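Local coordinates for HET-C2 (Podospora anserina, PDB 3KV0), which acts as a fungal glycolipid transfer protein, probably binding single glycolipid molecules within its all-helical GLTP fold and carrying them between membranes, at residues 37-42 against 87-92; 115-120 against 138-143. All coordinates share one frame; numbering follows the deposited sequence. Where two conformers were deposited one is given.

Interaction 1: 37-42 against 87-92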
loop_
_atom_site.group_PDB
_atom_site.type_symbol
_atom_site.label_atom_id
_atom_site.label_comp_id
_atom_site.label_asym_id
_atom_site.label_seq_id
_atom_site.Cartn_x
_atom_site.Cartn_y
_atom_site.Cartn_z
ATOM N N ILE A 37 4.456 -8.921 -11.500
ATOM C CA ILE A 37 3.389 -8.902 -10.502
ATOM C C ILE A 37 2.036 -8.868 -11.206
ATOM O O ILE A 37 1.743 -7.952 -11.976
ATOM C CB ILE A 37 3.551 -7.720 -9.504
ATOM C CG1 ILE A 37 4.760 -7.993 -8.612
ATOM C CG2 ILE A 37 2.274 -7.574 -8.625
ATOM C CD1 ILE A 37 5.301 -6.755 -7.906
ATOM N N SER A 38 1.210 -9.850 -10.913
ATOM C CA SER A 38 -0.056 -9.987 -11.576
ATOM C C SER A 38 -0.952 -8.808 -11.173
ATOM O O SER A 38 -1.126 -8.555 -9.992
ATOM C CB SER A 38 -0.673 -11.324 -11.197
ATOM O OG SER A 38 -1.724 -11.629 -12.075
ATOM N N THR A 39 -1.494 -8.124 -12.175
ATOM C CA THR A 39 -2.150 -6.824 -12.028
ATOM C C THR A 39 -3.430 -6.942 -11.224
ATOM O O THR A 39 -3.618 -6.224 -10.239
ATOM C CB THR A 39 -2.457 -6.227 -13.405
ATOM O OG1 THR A 39 -1.236 -6.032 -14.134
ATOM C CG2 THR A 39 -3.246 -4.907 -13.285
ATOM N N ALA A 40 -4.292 -7.891 -11.597
ATOM C CA ALA A 40 -5.620 -7.972 -10.985
ATOM C C ALA A 40 -5.576 -8.252 -9.485
ATOM O O ALA A 40 -6.242 -7.588 -8.686
ATOM C CB ALA A 40 -6.496 -9.047 -11.721
ATOM N N GLU A 41 -4.781 -9.235 -9.092
ATOM C CA GLU A 41 -4.649 -9.609 -7.695
ATOM C C GLU A 41 -3.975 -8.484 -6.875
ATOM O O GLU A 41 -4.330 -8.238 -5.729
ATOM C CB GLU A 41 -3.798 -10.879 -7.557
ATOM C CG GLU A 41 -4.486 -12.161 -8.107
ATOM C CD GLU A 41 -4.184 -12.448 -9.564
ATOM O OE1 GLU A 41 -3.857 -11.525 -10.370
ATOM O OE2 GLU A 41 -4.268 -13.653 -9.894
ATOM N N PHE A 42 -2.991 -7.848 -7.474
ATOM C CA PHE A 42 -2.309 -6.710 -6.839
ATOM C C PHE A 42 -3.281 -5.562 -6.561
ATOM O O PHE A 42 -3.277 -4.998 -5.470
ATOM C CB PHE A 42 -1.228 -6.230 -7.760
ATOM C CG PHE A 42 -0.560 -4.954 -7.314
ATOM C CD1 PHE A 42 0.387 -4.969 -6.304
ATOM C CD2 PHE A 42 -0.888 -3.742 -7.911
ATOM C CE1 PHE A 42 1.018 -3.757 -5.903
ATOM C CE2 PHE A 42 -0.266 -2.542 -7.511
ATOM C CZ PHE A 42 0.675 -2.564 -6.512
ATOM N N GLN A 87 -1.398 -7.409 -18.149
ATOM C CA GLN A 87 -1.657 -8.568 -17.296
ATOM C C GLN A 87 -0.792 -8.637 -16.036
ATOM O O GLN A 87 -1.182 -9.252 -15.035
ATOM C CB GLN A 87 -1.449 -9.859 -18.101
ATOM C CG GLN A 87 -2.719 -10.406 -18.701
ATOM C CD GLN A 87 -2.512 -11.822 -19.248
ATOM O OE1 GLN A 87 -2.832 -12.813 -18.581
ATOM N NE2 GLN A 87 -1.934 -11.914 -20.436
ATOM N N ASN A 88 0.410 -8.082 -16.132
ATOM C CA ASN A 88 1.244 -7.813 -14.962
ATOM C C ASN A 88 1.660 -6.351 -14.955
ATOM O O ASN A 88 1.673 -5.657 -16.005
ATOM C CB ASN A 88 2.463 -8.721 -14.904
ATOM C CG ASN A 88 3.402 -8.501 -16.058
ATOM O OD1 ASN A 88 4.248 -7.603 -16.026
ATOM N ND2 ASN A 88 3.263 -9.335 -17.101
ATOM N N ILE A 89 2.011 -5.877 -13.761
ATOM C CA ILE A 89 2.203 -4.454 -13.523
ATOM C C ILE A 89 3.334 -3.918 -14.418
ATOM O O ILE A 89 3.193 -2.879 -15.046
ATOM C CB ILE A 89 2.463 -4.153 -11.980
ATOM C CG1 ILE A 89 1.243 -4.541 -11.137
ATOM C CG2 ILE A 89 2.871 -2.699 -11.772
ATOM C CD1 ILE A 89 0.027 -3.673 -11.341
ATOM N N GLN A 90 4.438 -4.648 -14.481
ATOM C CA GLN A 90 5.594 -4.246 -15.276
ATOM C C GLN A 90 5.271 -4.108 -16.774
ATOM O O GLN A 90 5.636 -3.110 -17.400
ATOM C CB GLN A 90 6.758 -5.215 -15.049
ATOM C CG GLN A 90 7.346 -5.148 -13.628
ATOM C CD GLN A 90 6.738 -6.156 -12.670
ATOM O OE1 GLN A 90 5.553 -6.504 -12.766
ATOM N NE2 GLN A 90 7.543 -6.637 -11.761
ATOM N N ASP A 91 4.552 -5.073 -17.341
ATOM C CA ASP A 91 4.103 -4.937 -18.737
ATOM C C ASP A 91 3.088 -3.830 -18.913
ATOM O O ASP A 91 3.134 -3.091 -19.903
ATOM C CB ASP A 91 3.587 -6.256 -19.315
ATOM C CG ASP A 91 4.726 -7.219 -19.669
ATOM O OD1 ASP A 91 5.862 -6.750 -19.905
ATOM O OD2 ASP A 91 4.498 -8.451 -19.645
ATOM N N LEU A 92 2.203 -3.680 -17.936
ATOM C CA LEU A 92 1.216 -2.632 -17.982
ATOM C C LEU A 92 1.926 -1.322 -18.163
ATOM O O LEU A 92 1.499 -0.504 -18.967
ATOM C CB LEU A 92 0.361 -2.626 -16.709
ATOM C CG LEU A 92 -0.826 -1.664 -16.647
ATOM C CD1 LEU A 92 -1.782 -2.062 -15.555
ATOM C CD2 LEU A 92 -0.413 -0.201 -16.444
HETATM O O HOH W 1 -3.947 -9.568 -14.015
#
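Gln90 reaches the backbone of Ile37 through a bend at chi2 (93°) that turns CD back toward the 37-42 segment. Its OE1 then accepts the N-H of Ile37 at 2.9 Å from N, in the carbonyl plane on a lone pair and almost straight (172°). NE2 of the same amide is bonded to Asn35 O, so both ends of the group are engaged and its rotation is fixed. Next along, Ile89 N donates to Ile37 O at 2.8 Å, and Thr39 N to Gln87 O at 3.1 Å. These two bonds flank Ser38 and Asn88, a non-hydrogen-bonded antiparallel pair. Gln87 O has a second donor, a water that in turn accepts from Ala40 N. OG1 of Thr39 lies beside the Asn88 backbone, 3.0 Å from Asn88 C, but bonds to Ser86 O.

Apolar groups close the buried side. CD1 of Ile89 comes within 3.6 Å of Phe42 CD2, the two side chains crossing at about a right angle, while Thr39 CG2 meets Leu92 CD1 at 3.9 Å. Leu108 and Ala104 of helix 103-122 pack against Ile89 and Leu92.

Both bridged residues precede helices, yet differ in use. Asn88 OD1 accepts from Asp91 N at 2.9 Å as an N-cap, with ND2 returning a bond to Asp91 OD2; Ser38 instead turns OG to Glu41 OE1. A single antiparallel beta bridge thus pairs the N-cap residues of helices 39-57 and 89-96, pinning two helix starts of the GLTP fold together.

Interaction 2: 115-120 against 138-143; sequences LEFTCI and GSYRVT
The Phe117 ring presents its edge to the backbone of Tyr140, whose N lies near the ring plane, 3.8 Å from CD1, while CE1 packs against Tyr140 CB. The Tyr140 ring meets that of Phe156, their planes nearly parallel, and its OH is bonded to His148 ND1.

Ser139 supplies the direct polar link. With OG anti to the backbone N (chi1 -176°), its hydroxyl donates to Phe117 O at 2.7 Å, in the carbonyl plane and on a lone pair (112° at the oxygen). The same OG also lies 3.4 Å from Ile120 CB, so the hydroxyl packs against the Ile120 side chain as well as bonding to Phe117 O. Thr143 turns its two branches to different uses: OG1 donates to Ser139 O one turn back, at 2.7 Å, and presses on Phe117 CB at 3.3 Å, whereas CG2 meets Ile120 CD1 tip to tip at 3.9 Å and touches Glu116 CG. A water donates to both Glu116 OE2 and Val142 O, bridging the two segments; that carboxylate oxygen is also bonded by NZ of the dimethylated lysine at position 199.

Helices 115-120 and 138-142 run roughly antiparallel, at 147° with axes 8.5 Å apart at closest approach. Met160 of helix 155-161 covers both Phe117 and Tyr140, and Leu115 and Thr118 carry helix 103-122 onto helices 39-57 and 67-72.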
loop_
_atom_site.group_PDB
_atom_site.type_symbol
_atom_site.label_atom_id
_atom_site.label_comp_id
_atom_site.label_asym_id
_atom_site.label_seq_id
_atom_site.Cartn_x
_atom_site.Cartn_y
_atom_site.Cartn_z
ATOM N N LEU A 115 1.678 2.374 -0.206
ATOM C CA LEU A 115 1.878 1.017 0.307
ATOM C C LEU A 115 3.113 0.937 1.214
ATOM O O LEU A 115 3.070 0.332 2.251
ATOM C CB LEU A 115 1.993 0.006 -0.841
ATOM C CG LEU A 115 0.753 -0.225 -1.694
ATOM C CD1 LEU A 115 1.088 -1.132 -2.868
ATOM C CD2 LEU A 115 -0.395 -0.777 -0.872
ATOM N N GLU A 116 4.205 1.548 0.820
ATOM C CA GLU A 116 5.413 1.560 1.628
ATOM C C GLU A 116 5.245 2.349 2.917
ATOM O O GLU A 116 5.700 1.920 3.971
ATOM C CB GLU A 116 6.614 2.150 0.828
ATOM C CG GLU A 116 7.945 1.945 1.584
ATOM C CD GLU A 116 9.179 2.450 0.813
ATOM O OE1 GLU A 116 9.019 3.276 -0.075
ATOM O OE2 GLU A 116 10.306 2.017 1.133
ATOM N N PHE A 117 4.610 3.506 2.852
ATOM C CA PHE A 117 4.217 4.233 4.054
ATOM C C PHE A 117 3.445 3.345 5.042
ATOM O O PHE A 117 3.759 3.272 6.217
ATOM C CB PHE A 117 3.367 5.430 3.589
ATOM C CG PHE A 117 2.573 6.089 4.652
ATOM C CD1 PHE A 117 3.187 6.653 5.757
ATOM C CD2 PHE A 117 1.182 6.236 4.522
ATOM C CE1 PHE A 117 2.441 7.258 6.727
ATOM C CE2 PHE A 117 0.464 6.854 5.498
ATOM C CZ PHE A 117 1.077 7.390 6.574
ATOM N N THR A 118 2.410 2.655 4.558
ATOM C CA THR A 118 1.637 1.777 5.417
ATOM C C THR A 118 2.459 0.618 5.946
ATOM O O THR A 118 2.377 0.273 7.114
ATOM C CB THR A 118 0.429 1.236 4.659
ATOM O OG1 THR A 118 -0.287 2.344 4.104
ATOM C CG2 THR A 118 -0.480 0.449 5.572
ATOM N N CYS A 119 3.219 -0.004 5.064
ATOM C CA CYS A 119 4.045 -1.184 5.398
ATOM C C CYS A 119 5.096 -0.862 6.472
ATOM O O CYS A 119 5.198 -1.560 7.500
ATOM C CB CYS A 119 4.745 -1.674 4.156
ATOM S SG CYS A 119 5.612 -3.292 4.503
ATOM N N ILE A 120 5.813 0.236 6.274
ATOM C CA ILE A 120 6.866 0.648 7.241
ATOM C C ILE A 120 6.253 0.982 8.586
ATOM O O ILE A 120 6.753 0.590 9.661
ATOM C CB ILE A 120 7.660 1.829 6.698
ATOM C CG1 ILE A 120 8.580 1.325 5.561
ATOM C CG2 ILE A 120 8.522 2.502 7.826
ATOM C CD1 ILE A 120 9.418 2.394 4.907
ATOM N N GLY A 138 7.099 8.471 11.669
ATOM C CA GLY A 138 8.434 8.176 11.197
ATOM C C GLY A 138 8.414 7.573 9.807
ATOM O O GLY A 138 9.279 7.840 9.013
ATOM N N SER A 139 7.411 6.734 9.524
ATOM C CA SER A 139 7.206 6.244 8.173
ATOM C C SER A 139 6.941 7.361 7.167
ATOM O O SER A 139 7.488 7.378 6.074
ATOM C CB SER A 139 6.026 5.228 8.115
ATOM O OG SER A 139 5.976 4.749 6.785
ATOM N N TYR A 140 6.073 8.305 7.516
ATOM C CA TYR A 140 5.708 9.360 6.605
ATOM C C TYR A 140 6.960 10.115 6.152
ATOM O O TYR A 140 7.132 10.401 4.947
ATOM C CB TYR A 140 4.712 10.322 7.280
ATOM C CG TYR A 140 4.189 11.434 6.395
ATOM C CD1 TYR A 140 3.517 11.150 5.208
ATOM C CD2 TYR A 140 4.337 12.771 6.752
ATOM C CE1 TYR A 140 3.011 12.167 4.412
ATOM C CE2 TYR A 140 3.864 13.812 5.930
ATOM C CZ TYR A 140 3.177 13.495 4.781
ATOM O OH TYR A 140 2.733 14.483 3.948
ATOM N N ARG A 141 7.828 10.371 7.128
ATOM C CA ARG A 141 9.068 11.122 6.941
ATOM C C ARG A 141 9.915 10.518 5.836
ATOM O O ARG A 141 10.490 11.237 5.010
ATOM C CB ARG A 141 9.889 11.140 8.251
ATOM C CG ARG A 141 9.732 12.374 9.087
ATOM C CD ARG A 141 10.931 12.540 10.052
ATOM N NE ARG A 141 11.061 11.375 10.913
ATOM C CZ ARG A 141 10.475 11.260 12.105
ATOM N NH1 ARG A 141 10.637 10.166 12.797
ATOM N NH2 ARG A 141 9.749 12.237 12.613
ATOM N N VAL A 142 9.992 9.183 5.822
ATOM C CA VAL A 142 10.823 8.506 4.844
ATOM C C VAL A 142 10.136 7.981 3.590
ATOM O O VAL A 142 10.771 7.324 2.781
ATOM C CB VAL A 142 11.633 7.357 5.534
ATOM C CG1 VAL A 142 12.457 7.882 6.713
ATOM C CG2 VAL A 142 10.726 6.198 6.003
ATOM N N THR A 143 8.829 8.201 3.425
ATOM C CA THR A 143 8.117 7.698 2.251
ATOM C C THR A 143 7.487 8.823 1.452
ATOM O O THR A 143 7.977 9.183 0.392
ATOM C CB THR A 143 7.021 6.664 2.662
ATOM O OG1 THR A 143 6.193 7.167 3.721
ATOM C CG2 THR A 143 7.725 5.405 3.188
HETATM O O HOH W 2 11.640 4.179 2.386
#

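From the N terminus, the chain first enters interaction 1 at 37-42, runs through helices 39-57 and 67-72, and returns at 87-92, closing a loop with 44 residues between the segments. Interaction 2 opens after that, within helix 103-122, and closes a shorter loop of 17 intervening residues at 138-143. The two are therefore in series, neither nested nor crossed. The centres of interactions 1 and 2 lie about 23 Å apart, on opposite sides of the chain's centre. Helix 103-122 follows helix 89-96 and joins them: Phe42 CZ of interaction 1 packs against Leu115 CD1 of interaction 2 at 3.9 Å, tying helix 39-57 to it.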